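Pesticidal crystal protein Cry4Aa (Bacillus thuringiensis, PDB 2C9K) kills mosquito larvae by binding to the midgut epithelial cells of the insect and promoting their colloid-osmotic lysis. Local coordinates at residues Ile8-Thr12 with Thr32-Leu37; Ala70-Arg76 with Val117-Leu121; His291-Trp295 with Ala476-Leu482; Ile354-Val359 with Thr452-Thr456. Residues are numbered along the deposited sequence.

Overall arrangement
The four contacts sample all three domains of the toxin. Interactions 1 and 2 lie in the N-terminal helical bundle, their centres 18 Å apart and their nearest atoms about 5 Å apart, without touching; both join antiparallel helices. Interaction 4, between residues 354-359 and 452-456, packs two sheets of the middle, beta-prism domain. Interaction 3, between residues 291-295 and 476-482, joins that domain to the C-terminal beta-sandwich domain. Interaction 4 is nested inside the chain loop that interaction 3 closes; their centres are 20 Å apart, and they touch where Phe293 CE1 meets Thr456 CG2 at 3.6 Å. Interactions 2 and 3 are the most distant pair, with centres 41 Å apart.

Interaction 1: residues Ile8-Thr12 with Thr32-Leu37; sequences IVVGT and TLIPVL
Two short helical segments, Ile8-Thr12 and Thr32-Leu37, run antiparallel at 177°, with their axes 10.3 Å apart at closest approach. The second is kinked at Pro35, whose nitrogen makes no bond to the preceding turn, though Val36 N still reaches Thr32 O at 3.1 Å and Leu37 N reaches Leu33 O at 2.8 Å. The register sets the CA atoms of Val9 and Leu33 6.4 Å apart, and those of Thr12 and Thr32 7.5 Å apart.

Val9, chi1 t, is the main bump: its two methyls reach different neighbours. CG1 meets Leu33 CD2 at 3.7 Å, while CG2 faces the gap bordered by Val36 CG1 and Leu37 CD2, 4.2 Å from each. The preceding residue, Ile8 (m, t), lays CG2 in the hollow bordered by Val36 CG2 at 4.1 Å and Thr32 CG2 at 4.4 Å. At the other end, Thr32, chi1 m, puts its methyl CG2 3.6 Å from Thr12 OG1. Thr12, its chi1 also m, turns that hydroxyl back along its own helix, where it donates to Ile8 O at 3.0 Å. No hydrogen bond crosses, and 280 Å² is buried in all.

Helix 140-164 closes the groove beside Val9, Leu33 and Leu37 through Gln145 and Leu149. This antiparallel helix packing belongs to the N-terminal helical bundle of three-domain Cry toxins, the domain associated with pore formation.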
loop_
_atom_site.group_PDB
_atom_site.type_symbol
_atom_site.label_atom_id
_atom_site.label_comp_id
_atom_site.label_asym_id
_atom_site.label_seq_id
_atom_site.Cartn_x
_atom_site.Cartn_y
_atom_site.Cartn_z
ATOM N N ILE A 8 -5.173 -5.895 8.763
ATOM C CA ILE A 8 -6.591 -5.811 9.134
ATOM C C ILE A 8 -7.008 -4.366 9.429
ATOM O O ILE A 8 -8.051 -3.902 8.978
ATOM C CB ILE A 8 -6.933 -6.641 10.391
ATOM C CG1 ILE A 8 -6.821 -8.140 10.099
ATOM C CG2 ILE A 8 -8.357 -6.308 10.843
ATOM C CD1 ILE A 8 -6.957 -9.004 11.328
ATOM N N VAL A 9 -6.204 -3.664 10.214
ATOM C CA VAL A 9 -6.512 -2.284 10.533
ATOM C C VAL A 9 -6.635 -1.497 9.233
ATOM O O VAL A 9 -7.478 -0.611 9.110
ATOM C CB VAL A 9 -5.403 -1.648 11.390
ATOM C CG1 VAL A 9 -5.661 -0.157 11.538
ATOM C CG2 VAL A 9 -5.349 -2.318 12.753
ATOM N N VAL A 10 -5.793 -1.821 8.259
ATOM C CA VAL A 10 -5.829 -1.115 6.988
ATOM C C VAL A 10 -7.075 -1.513 6.214
ATOM O O VAL A 10 -7.702 -0.682 5.557
ATOM C CB VAL A 10 -4.571 -1.420 6.152
ATOM C CG1 VAL A 10 -4.679 -0.782 4.779
ATOM C CG2 VAL A 10 -3.352 -0.891 6.869
ATOM N N GLY A 11 -7.435 -2.788 6.311
ATOM C CA GLY A 11 -8.616 -3.278 5.626
ATOM C C GLY A 11 -9.896 -2.633 6.122
ATOM O O GLY A 11 -10.800 -2.367 5.331
ATOM N N THR A 12 -9.972 -2.370 7.423
ATOM C CA THR A 12 -11.155 -1.768 8.024
ATOM C C THR A 12 -11.365 -0.317 7.629
ATOM O O THR A 12 -12.492 0.126 7.442
ATOM C CB THR A 12 -11.081 -1.825 9.545
ATOM O OG1 THR A 12 -10.771 -3.160 9.948
ATOM C CG2 THR A 12 -12.408 -1.419 10.155
ATOM N N THR A 32 -14.239 -3.018 15.389
ATOM C CA THR A 32 -13.194 -3.906 14.903
ATOM C C THR A 32 -11.823 -3.514 15.429
ATOM O O THR A 32 -11.071 -4.355 15.922
ATOM C CB THR A 32 -13.126 -3.890 13.381
ATOM O OG1 THR A 32 -14.366 -4.366 12.846
ATOM C CG2 THR A 32 -11.977 -4.774 12.890
ATOM N N LEU A 33 -11.499 -2.233 15.318
ATOM C CA LEU A 33 -10.207 -1.744 15.776
ATOM C C LEU A 33 -9.886 -2.049 17.242
ATOM O O LEU A 33 -8.797 -2.537 17.535
ATOM C CB LEU A 33 -10.094 -0.245 15.508
ATOM C CG LEU A 33 -10.081 0.094 14.016
ATOM C CD1 LEU A 33 -10.056 1.604 13.826
ATOM C CD2 LEU A 33 -8.877 -0.561 13.355
ATOM N N ILE A 34 -10.813 -1.778 18.157
ATOM C CA ILE A 34 -10.570 -2.042 19.576
ATOM C C ILE A 34 -10.197 -3.501 19.860
ATOM O O ILE A 34 -9.211 -3.775 20.538
ATOM C CB ILE A 34 -11.790 -1.663 20.430
ATOM C CG1 ILE A 34 -12.090 -0.176 20.272
ATOM C CG2 ILE A 34 -11.517 -1.965 21.894
ATOM C CD1 ILE A 34 -13.327 0.274 21.025
ATOM N N PRO A 35 -10.993 -4.456 19.361
ATOM C CA PRO A 35 -10.707 -5.882 19.577
ATOM C C PRO A 35 -9.381 -6.323 18.937
ATOM O O PRO A 35 -8.698 -7.217 19.441
ATOM C CB PRO A 35 -11.902 -6.580 18.926
ATOM C CG PRO A 35 -13.005 -5.589 19.090
ATOM C CD PRO A 35 -12.331 -4.276 18.770
ATOM N N VAL A 36 -9.036 -5.693 17.819
ATOM C CA VAL A 36 -7.813 -6.008 17.093
ATOM C C VAL A 36 -6.574 -5.384 17.741
ATOM O O VAL A 36 -5.490 -5.978 17.728
ATOM C CB VAL A 36 -7.908 -5.523 15.627
ATOM C CG1 VAL A 36 -6.571 -5.695 14.931
ATOM C CG2 VAL A 36 -8.989 -6.300 14.892
ATOM N N LEU A 37 -6.742 -4.196 18.313
ATOM C CA LEU A 37 -5.642 -3.483 18.956
ATOM C C LEU A 37 -5.581 -3.665 20.481
ATOM O O LEU A 37 -4.582 -3.307 21.117
ATOM C CB LEU A 37 -5.729 -1.991 18.619
ATOM C CG LEU A 37 -5.559 -1.630 17.143
ATOM C CD1 LEU A 37 -5.920 -0.180 16.929
ATOM C CD2 LEU A 37 -4.131 -1.898 16.718
#

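Interaction 2: residues Ala70-Arg76 with Val117-Leu121; sequences ANKILNR and VIPEL
A salt bridge between Arg76 and Glu120 closes one end of the contact: Arg76 NH1 donates to Glu120 OE1 at 2.9 Å, with weak bonds from NH1 to OE2 of Glu120 at 3.0 Å and from Arg76 NH2 to Glu120 OE2 at 3.3 Å. Extended chains, Arg76 m, t, t and Glu120 t, t, bring the charges together. Inward, Ile73 (m, t) places CD1 3.3 Å from Glu120 OE2 and CG2 3.3 Å from Val117 CG2. Leu74, with chi1 near -95°, sets CD1 3.6 Å from Val117 CG2 and CD2 3.5 Å from Leu121 CD2; Leu121 (t, p) also sends CD1 to Ala70 CB at 3.9 Å.

Helix 70-74 and helix 117-121, the latter kinked at Pro119, run antiparallel at 173°, their axes 10.0 Å apart. CA atoms pair as Ala70-Leu121, 6.1 Å, and Ile73-Val117, 6.8 Å. Trp47 and Ser142 also touch Leu74. An apolar seam with a charged pair at its margin joins neighbouring antiparallel helices of the Cry toxin N-terminal bundle.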
loop_
_atom_site.group_PDB
_atom_site.type_symbol
_atom_site.label_atom_id
_atom_site.label_comp_id
_atom_site.label_asym_id
_atom_site.label_seq_id
_atom_site.Cartn_x
_atom_site.Cartn_y
_atom_site.Cartn_z
ATOM N N ALA A 70 6.349 2.186 26.482
ATOM C CA ALA A 70 5.555 2.567 25.323
ATOM C C ALA A 70 4.257 1.774 25.324
ATOM O O ALA A 70 3.187 2.314 25.059
ATOM C CB ALA A 70 6.337 2.295 24.032
ATOM N N ASN A 71 4.359 0.489 25.641
ATOM C CA ASN A 71 3.195 -0.390 25.663
ATOM C C ASN A 71 2.204 -0.005 26.764
ATOM O O ASN A 71 0.992 -0.167 26.628
ATOM C CB ASN A 71 3.654 -1.835 25.853
ATOM C CG ASN A 71 2.545 -2.818 25.626
ATOM O OD1 ASN A 71 1.936 -2.831 24.561
ATOM N ND2 ASN A 71 2.268 -3.654 26.623
ATOM N N LYS A 72 2.751 0.515 27.855
ATOM C CA LYS A 72 1.989 0.939 29.018
ATOM C C LYS A 72 1.242 2.236 28.723
ATOM O O LYS A 72 0.114 2.432 29.169
ATOM C CB LYS A 72 2.969 1.149 30.173
ATOM C CG LYS A 72 2.375 1.423 31.539
ATOM C CD LYS A 72 3.508 1.669 32.542
ATOM C CE LYS A 72 4.541 0.522 32.526
ATOM N NZ LYS A 72 5.725 0.752 33.410
ATOM N N ILE A 73 1.887 3.114 27.963
ATOM C CA ILE A 73 1.332 4.418 27.608
ATOM C C ILE A 73 0.221 4.379 26.564
ATOM O O ILE A 73 -0.805 5.034 26.723
ATOM C CB ILE A 73 2.440 5.363 27.079
ATOM C CG1 ILE A 73 3.503 5.584 28.160
ATOM C CG2 ILE A 73 1.832 6.693 26.649
ATOM C CD1 ILE A 73 4.630 6.518 27.735
ATOM N N LEU A 74 0.435 3.630 25.488
ATOM C CA LEU A 74 -0.549 3.535 24.419
ATOM C C LEU A 74 -1.716 2.616 24.757
ATOM O O LEU A 74 -2.722 2.596 24.051
ATOM C CB LEU A 74 0.133 3.076 23.126
ATOM C CG LEU A 74 0.579 4.146 22.120
ATOM C CD1 LEU A 74 0.659 5.517 22.760
ATOM C CD2 LEU A 74 1.918 3.752 21.548
ATOM N N ASN A 75 -1.579 1.855 25.838
ATOM C CA ASN A 75 -2.642 0.953 26.267
ATOM C C ASN A 75 -3.668 1.705 27.115
ATOM O O ASN A 75 -4.549 1.102 27.727
ATOM C CB ASN A 75 -2.061 -0.230 27.046
ATOM C CG ASN A 75 -1.907 -1.477 26.183
ATOM O OD1 ASN A 75 -1.809 -1.387 24.958
ATOM N ND2 ASN A 75 -1.877 -2.649 26.821
ATOM N N ARG A 76 -3.548 3.030 27.139
ATOM C CA ARG A 76 -4.472 3.871 27.881
ATOM C C ARG A 76 -5.624 4.213 26.959
ATOM O O ARG A 76 -6.752 4.413 27.405
ATOM C CB ARG A 76 -3.804 5.169 28.317
ATOM C CG ARG A 76 -2.715 5.014 29.352
ATOM C CD ARG A 76 -2.022 6.343 29.537
ATOM N NE ARG A 76 -0.891 6.270 30.449
ATOM C CZ ARG A 76 0.050 7.203 30.521
ATOM N NH1 ARG A 76 -0.018 8.268 29.728
ATOM N NH2 ARG A 76 1.053 7.078 31.382
ATOM N N VAL A 117 -0.917 11.699 24.869
ATOM C CA VAL A 117 -0.302 10.374 24.759
ATOM C C VAL A 117 0.669 10.202 23.595
ATOM O O VAL A 117 1.639 9.442 23.696
ATOM C CB VAL A 117 -1.368 9.249 24.672
ATOM C CG1 VAL A 117 -1.937 9.152 23.264
ATOM C CG2 VAL A 117 -0.751 7.930 25.090
ATOM N N ILE A 118 0.417 10.892 22.488
ATOM C CA ILE A 118 1.314 10.776 21.347
ATOM C C ILE A 118 2.622 11.529 21.603
ATOM O O ILE A 118 3.703 10.995 21.355
ATOM C CB ILE A 118 0.630 11.250 20.050
ATOM C CG1 ILE A 118 -0.349 10.168 19.580
ATOM C CG2 ILE A 118 1.664 11.539 18.981
ATOM C CD1 ILE A 118 -1.157 10.543 18.368
ATOM N N PRO A 119 2.549 12.776 22.104
ATOM C CA PRO A 119 3.821 13.460 22.348
ATOM C C PRO A 119 4.574 12.722 23.454
ATOM O O PRO A 119 5.801 12.621 23.429
ATOM C CB PRO A 119 3.384 14.858 22.763
ATOM C CG PRO A 119 2.131 15.055 21.976
ATOM C CD PRO A 119 1.428 13.727 22.175
ATOM N N GLU A 120 3.827 12.193 24.417
ATOM C CA GLU A 120 4.428 11.444 25.520
ATOM C C GLU A 120 5.259 10.322 24.902
ATOM O O GLU A 120 6.462 10.204 25.151
ATOM C CB GLU A 120 3.336 10.843 26.408
ATOM C CG GLU A 120 3.801 10.417 27.791
ATOM C CD GLU A 120 2.662 9.861 28.645
ATOM O OE1 GLU A 120 1.540 10.430 28.596
ATOM O OE2 GLU A 120 2.892 8.865 29.370
ATOM N N LEU A 121 4.595 9.514 24.079
ATOM C CA LEU A 121 5.227 8.395 23.396
ATOM C C LEU A 121 6.552 8.794 22.768
ATOM O O LEU A 121 7.594 8.213 23.074
ATOM C CB LEU A 121 4.298 7.858 22.308
ATOM C CG LEU A 121 4.881 6.752 21.430
ATOM C CD1 LEU A 121 5.174 5.543 22.291
ATOM C CD2 LEU A 121 3.912 6.404 20.320
#

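Interaction 3: residues His291-Trp295 with Ala476-Leu482; sequences HLFTW and AVKANSL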
loop_
_atom_site.group_PDB
_atom_site.type_symbol
_atom_site.label_atom_id
_atom_site.label_comp_id
_atom_site.label_asym_id
_atom_site.label_seq_id
_atom_site.Cartn_x
_atom_site.Cartn_y
_atom_site.Cartn_z
ATOM N N HIS A 291 6.042 1.971 -12.389
ATOM C CA HIS A 291 5.298 1.622 -13.592
ATOM C C HIS A 291 3.803 1.805 -13.374
ATOM O O HIS A 291 3.364 2.136 -12.268
ATOM C CB HIS A 291 5.565 0.160 -13.959
ATOM C CG HIS A 291 5.133 -0.817 -12.908
ATOM N ND1 HIS A 291 6.028 -1.507 -12.117
ATOM C CD2 HIS A 291 3.902 -1.228 -12.521
ATOM C CE1 HIS A 291 5.369 -2.304 -11.293
ATOM N NE2 HIS A 291 4.078 -2.153 -11.519
ATOM N N LEU A 292 3.032 1.590 -14.441
ATOM C CA LEU A 292 1.570 1.663 -14.381
ATOM C C LEU A 292 1.153 0.322 -13.790
ATOM O O LEU A 292 1.724 -0.712 -14.131
ATOM C CB LEU A 292 0.964 1.801 -15.779
ATOM C CG LEU A 292 1.273 3.057 -16.596
ATOM C CD1 LEU A 292 0.619 2.937 -17.981
ATOM C CD2 LEU A 292 0.770 4.296 -15.845
ATOM N N PHE A 293 0.166 0.332 -12.906
ATOM C CA PHE A 293 -0.275 -0.908 -12.275
ATOM C C PHE A 293 -0.428 -2.057 -13.286
ATOM O O PHE A 293 -0.998 -1.872 -14.362
ATOM C CB PHE A 293 -1.602 -0.677 -11.550
ATOM C CG PHE A 293 -1.960 -1.774 -10.605
ATOM C CD1 PHE A 293 -1.476 -1.772 -9.313
ATOM C CD2 PHE A 293 -2.756 -2.835 -11.022
ATOM C CE1 PHE A 293 -1.782 -2.816 -8.445
ATOM C CE2 PHE A 293 -3.065 -3.877 -10.161
ATOM C CZ PHE A 293 -2.580 -3.870 -8.876
ATOM N N THR A 294 0.090 -3.237 -12.952
ATOM C CA THR A 294 -0.036 -4.387 -13.856
ATOM C C THR A 294 -0.698 -5.593 -13.186
ATOM O O THR A 294 -0.595 -5.789 -11.974
ATOM C CB THR A 294 1.343 -4.873 -14.423
ATOM O OG1 THR A 294 2.159 -5.384 -13.362
ATOM C CG2 THR A 294 2.068 -3.748 -15.122
ATOM N N TRP A 295 -1.382 -6.397 -13.994
ATOM C CA TRP A 295 -2.029 -7.606 -13.504
ATOM C C TRP A 295 -1.295 -8.821 -14.082
ATOM O O TRP A 295 -0.958 -8.856 -15.263
ATOM C CB TRP A 295 -3.496 -7.619 -13.913
ATOM C CG TRP A 295 -4.231 -6.426 -13.445
ATOM C CD1 TRP A 295 -4.408 -5.247 -14.116
ATOM C CD2 TRP A 295 -4.901 -6.281 -12.198
ATOM N NE1 TRP A 295 -5.159 -4.377 -13.360
ATOM C CE2 TRP A 295 -5.475 -4.990 -12.177
ATOM C CE3 TRP A 295 -5.075 -7.116 -11.093
ATOM C CZ2 TRP A 295 -6.212 -4.519 -11.093
ATOM C CZ3 TRP A 295 -5.807 -6.644 -10.018
ATOM C CH2 TRP A 295 -6.368 -5.357 -10.026
ATOM N N ALA A 476 -3.804 7.533 -10.731
ATOM C CA ALA A 476 -3.386 7.753 -12.115
ATOM C C ALA A 476 -2.571 6.583 -12.682
ATOM O O ALA A 476 -2.508 6.390 -13.893
ATOM C CB ALA A 476 -2.592 9.041 -12.218
ATOM N N VAL A 477 -1.950 5.798 -11.816
ATOM C CA VAL A 477 -1.174 4.670 -12.294
ATOM C C VAL A 477 -2.059 3.506 -12.725
ATOM O O VAL A 477 -1.547 2.503 -13.233
ATOM C CB VAL A 477 -0.159 4.167 -11.231
ATOM C CG1 VAL A 477 0.959 5.190 -11.053
ATOM C CG2 VAL A 477 -0.867 3.910 -9.910
ATOM N N LYS A 478 -3.374 3.628 -12.532
ATOM C CA LYS A 478 -4.300 2.567 -12.941
ATOM C C LYS A 478 -4.625 2.722 -14.421
ATOM O O LYS A 478 -5.524 2.069 -14.946
ATOM C CB LYS A 478 -5.602 2.616 -12.133
ATOM C CG LYS A 478 -5.479 2.223 -10.668
ATOM C CD LYS A 478 -5.070 0.770 -10.500
ATOM C CE LYS A 478 -6.084 -0.184 -11.122
ATOM N NZ LYS A 478 -7.450 0.000 -10.563
ATOM N N ALA A 479 -3.883 3.599 -15.086
ATOM C CA ALA A 479 -4.065 3.856 -16.509
ATOM C C ALA A 479 -3.391 2.747 -17.305
ATOM O O ALA A 479 -2.609 1.973 -16.746
ATOM C CB ALA A 479 -3.455 5.197 -16.873
ATOM N N ASN A 480 -3.688 2.672 -18.604
ATOM C CA ASN A 480 -3.097 1.646 -19.453
ATOM C C ASN A 480 -2.312 2.186 -20.653
ATOM O O ASN A 480 -1.858 1.414 -21.503
ATOM C CB ASN A 480 -4.177 0.674 -19.935
ATOM C CG ASN A 480 -5.379 1.382 -20.548
ATOM O OD1 ASN A 480 -5.248 2.459 -21.136
ATOM N ND2 ASN A 480 -6.557 0.764 -20.430
ATOM N N SER A 481 -2.147 3.503 -20.720
ATOM C CA SER A 481 -1.402 4.121 -21.812
ATOM C C SER A 481 -0.623 5.340 -21.317
ATOM O O SER A 481 -1.182 6.247 -20.690
ATOM C CB SER A 481 -2.347 4.536 -22.938
ATOM O OG SER A 481 -1.620 5.171 -23.980
ATOM N N LEU A 482 0.668 5.372 -21.617
ATOM C CA LEU A 482 1.515 6.465 -21.167
ATOM C C LEU A 482 2.361 7.064 -22.282
ATOM O O LEU A 482 3.152 6.371 -22.919
ATOM C CB LEU A 482 2.422 5.948 -20.058
ATOM C CG LEU A 482 3.421 6.908 -19.428
ATOM C CD1 LEU A 482 2.698 7.911 -18.540
ATOM C CD2 LEU A 482 4.435 6.090 -18.629
HETATM O O HOH W 1 -2.936 -0.080 -15.280
#
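This is an interdomain junction: the segment leading into strand 294-303 of the beta-prism domain meets the short 3-10 turn 476-478 and the residues after it, which follow strand 471-475 in the C-terminal beta-sandwich domain. Direct backbone pairing is limited to one hydrogen bond, Phe293 N to Val477 O at 2.8 Å with an N-H...O angle of 145°. Beside it, water 1 donates to Phe293 O at 2.8 Å and to Ala479 O at 2.5 Å, giving the two backbones a second, solvent-mediated link.

Leu292 is the central plug, with 111 Å² covered by the other segment. Its CA lies 3.4 Å from Val477 O, and its side chain (m, t) enters the curve of residues 476-482: CD1 is 3.6 Å from Ala479 O and 4.1 Å from Leu482 CB, while CD2 is 4.4 Å from Ala479 CB. Lys478 leaves its CA in the other direction but folds back through four m rotamers, so that CD approaches Phe293 CB at 3.9 Å and CE approaches Trp295 CZ2 at 4.3 Å. Its ammonium is held by Glu258 in a salt bridge and by Asp461 O and Asn464 OD1; the Phe293 ring, 6.0 Å from NZ to centroid, can offer at most weak attraction.

Tyr322 of strand 313-322 and Val488 of strand 487-489 cover Leu292, while Asn480 and Ser481 form a classic beta bulge opposite Lys507 on strand 505-511.

Interaction 4: residues Ile354-Val359 with Thr452-Thr456; sequences IFLLNV and TFAWT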
loop_
_atom_site.group_PDB
_atom_site.type_symbol
_atom_site.label_atom_id
_atom_site.label_comp_id
_atom_site.label_asym_id
_atom_site.label_seq_id
_atom_site.Cartn_x
_atom_site.Cartn_y
_atom_site.Cartn_z
ATOM N N ILE A 354 -3.516 -15.090 -7.235
ATOM C CA ILE A 354 -2.682 -15.928 -6.387
ATOM C C ILE A 354 -2.543 -15.140 -5.078
ATOM O O ILE A 354 -2.025 -14.028 -5.081
ATOM C CB ILE A 354 -1.296 -16.166 -7.048
ATOM C CG1 ILE A 354 -1.483 -16.901 -8.378
ATOM C CG2 ILE A 354 -0.410 -17.002 -6.150
ATOM C CD1 ILE A 354 -0.225 -16.998 -9.222
ATOM N N PHE A 355 -3.024 -15.703 -3.970
ATOM C CA PHE A 355 -2.963 -15.005 -2.691
ATOM C C PHE A 355 -2.039 -15.668 -1.682
ATOM O O PHE A 355 -1.798 -15.134 -0.598
ATOM C CB PHE A 355 -4.363 -14.878 -2.100
ATOM C CG PHE A 355 -4.939 -16.177 -1.615
ATOM C CD1 PHE A 355 -4.493 -16.754 -0.426
ATOM C CD2 PHE A 355 -5.936 -16.817 -2.330
ATOM C CE1 PHE A 355 -5.039 -17.952 0.047
ATOM C CE2 PHE A 355 -6.489 -18.015 -1.869
ATOM C CZ PHE A 355 -6.038 -18.582 -0.676
ATOM N N LEU A 356 -1.533 -16.840 -2.041
ATOM C CA LEU A 356 -0.619 -17.579 -1.183
ATOM C C LEU A 356 0.033 -18.673 -2.010
ATOM O O LEU A 356 -0.625 -19.305 -2.836
ATOM C CB LEU A 356 -1.374 -18.222 -0.018
ATOM C CG LEU A 356 -0.541 -19.014 0.999
ATOM C CD1 LEU A 356 0.340 -18.066 1.807
ATOM C CD2 LEU A 356 -1.459 -19.768 1.928
ATOM N N LEU A 357 1.329 -18.883 -1.829
ATOM C CA LEU A 357 1.965 -19.960 -2.561
ATOM C C LEU A 357 3.015 -20.655 -1.739
ATOM O O LEU A 357 3.496 -20.128 -0.732
ATOM C CB LEU A 357 2.564 -19.496 -3.889
ATOM C CG LEU A 357 3.703 -18.501 -3.938
ATOM C CD1 LEU A 357 4.418 -18.641 -5.280
ATOM C CD2 LEU A 357 3.154 -17.099 -3.754
ATOM N N ASN A 358 3.342 -21.864 -2.176
ATOM C CA ASN A 358 4.306 -22.707 -1.502
ATOM C C ASN A 358 5.409 -22.990 -2.492
ATOM O O ASN A 358 5.131 -23.411 -3.606
ATOM C CB ASN A 358 3.624 -24.014 -1.107
ATOM C CG ASN A 358 4.432 -24.823 -0.129
ATOM O OD1 ASN A 358 5.568 -25.214 -0.410
ATOM N ND2 ASN A 358 3.847 -25.087 1.032
ATOM N N VAL A 359 6.655 -22.752 -2.108
ATOM C CA VAL A 359 7.753 -23.021 -3.028
ATOM C C VAL A 359 8.781 -23.992 -2.453
ATOM O O VAL A 359 9.132 -23.919 -1.272
ATOM C CB VAL A 359 8.475 -21.717 -3.456
ATOM C CG1 VAL A 359 7.453 -20.683 -3.894
ATOM C CG2 VAL A 359 9.322 -21.185 -2.328
ATOM N N THR A 452 12.315 -12.785 -5.827
ATOM C CA THR A 452 11.512 -11.857 -5.056
ATOM C C THR A 452 10.107 -12.020 -5.597
ATOM O O THR A 452 9.908 -12.166 -6.805
ATOM C CB THR A 452 11.939 -10.402 -5.248
ATOM O OG1 THR A 452 12.137 -10.150 -6.638
ATOM C CG2 THR A 452 13.209 -10.106 -4.484
ATOM N N PHE A 453 9.134 -12.024 -4.702
ATOM C CA PHE A 453 7.746 -12.165 -5.100
ATOM C C PHE A 453 7.053 -10.839 -4.837
ATOM O O PHE A 453 7.008 -10.370 -3.705
ATOM C CB PHE A 453 7.098 -13.309 -4.314
ATOM C CG PHE A 453 7.746 -14.652 -4.561
ATOM C CD1 PHE A 453 8.975 -14.967 -3.983
ATOM C CD2 PHE A 453 7.162 -15.574 -5.432
ATOM C CE1 PHE A 453 9.614 -16.173 -4.272
ATOM C CE2 PHE A 453 7.794 -16.782 -5.726
ATOM C CZ PHE A 453 9.021 -17.080 -5.147
ATOM N N ALA A 454 6.554 -10.224 -5.903
ATOM C CA ALA A 454 5.871 -8.938 -5.818
ATOM C C ALA A 454 4.424 -9.141 -5.401
ATOM O O ALA A 454 3.772 -10.079 -5.844
ATOM C CB ALA A 454 5.926 -8.239 -7.159
ATOM N N TRP A 455 3.927 -8.251 -4.554
ATOM C CA TRP A 455 2.562 -8.332 -4.071
ATOM C C TRP A 455 1.887 -6.973 -4.105
ATOM O O TRP A 455 2.436 -5.997 -3.618
ATOM C CB TRP A 455 2.541 -8.861 -2.631
ATOM C CG TRP A 455 3.130 -10.229 -2.472
ATOM C CD1 TRP A 455 4.412 -10.536 -2.140
ATOM C CD2 TRP A 455 2.456 -11.479 -2.681
ATOM N NE1 TRP A 455 4.585 -11.900 -2.131
ATOM C CE2 TRP A 455 3.399 -12.501 -2.462
ATOM C CE3 TRP A 455 1.146 -11.830 -3.033
ATOM C CZ2 TRP A 455 3.077 -13.853 -2.582
ATOM C CZ3 TRP A 455 0.826 -13.177 -3.152
ATOM C CH2 TRP A 455 1.787 -14.169 -2.926
ATOM N N THR A 456 0.698 -6.914 -4.687
ATOM C CA THR A 456 -0.049 -5.668 -4.742
ATOM C C THR A 456 -1.256 -5.797 -3.817
ATOM O O THR A 456 -1.698 -6.912 -3.525
ATOM C CB THR A 456 -0.510 -5.350 -6.175
ATOM O OG1 THR A 456 -1.150 -6.498 -6.746
ATOM C CG2 THR A 456 0.676 -4.954 -7.024
#
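Trp455, Phe453 and Leu357 carry most of this sheet-to-sheet packing inside the beta-prism domain. Strand 353-362 belongs to a four-stranded antiparallel sheet and strand 450-457 to a three-stranded one. Their local axes are 9.4 Å apart with N-to-C directions at 142°, and the nearest CA pair, Phe355 and Trp455, is 8.8 Å apart. That spacing, with no hydrogen bond between the segments, marks two faces packed through side chains rather than neighbours within one sheet.

Trp455 has the largest share, 77 Å². Its indole, chi1 m and chi2 94°, reaches across the gap so that CZ3 lies 3.5 Å from Ile354 O and 4.1 Å from Phe355 C. Both Ile354 O and Leu357 CD2 approach the edge of the indole, near its plane. The backbone beneath is irregular: Phe355 and Leu356 both face Phe379, a classic beta bulge.

Phe453, covered over 48 Å², points toward the other strand with chi1 m and lies obliquely to its partners, Leu357 CD1 at 3.9 Å from its CE2 and Val359 CG1 at 4.1 Å from its CZ. Phe407 of strand 402-407 stacks on this ring and also touches Trp455.

Leu357, with 51 Å² covered, connects the two aromatics. With chi1 p and chi2 t it directs CD1 to Phe453, while its other methyl, CD2, makes the closest contact here, 3.3 Å from Trp455 CH2.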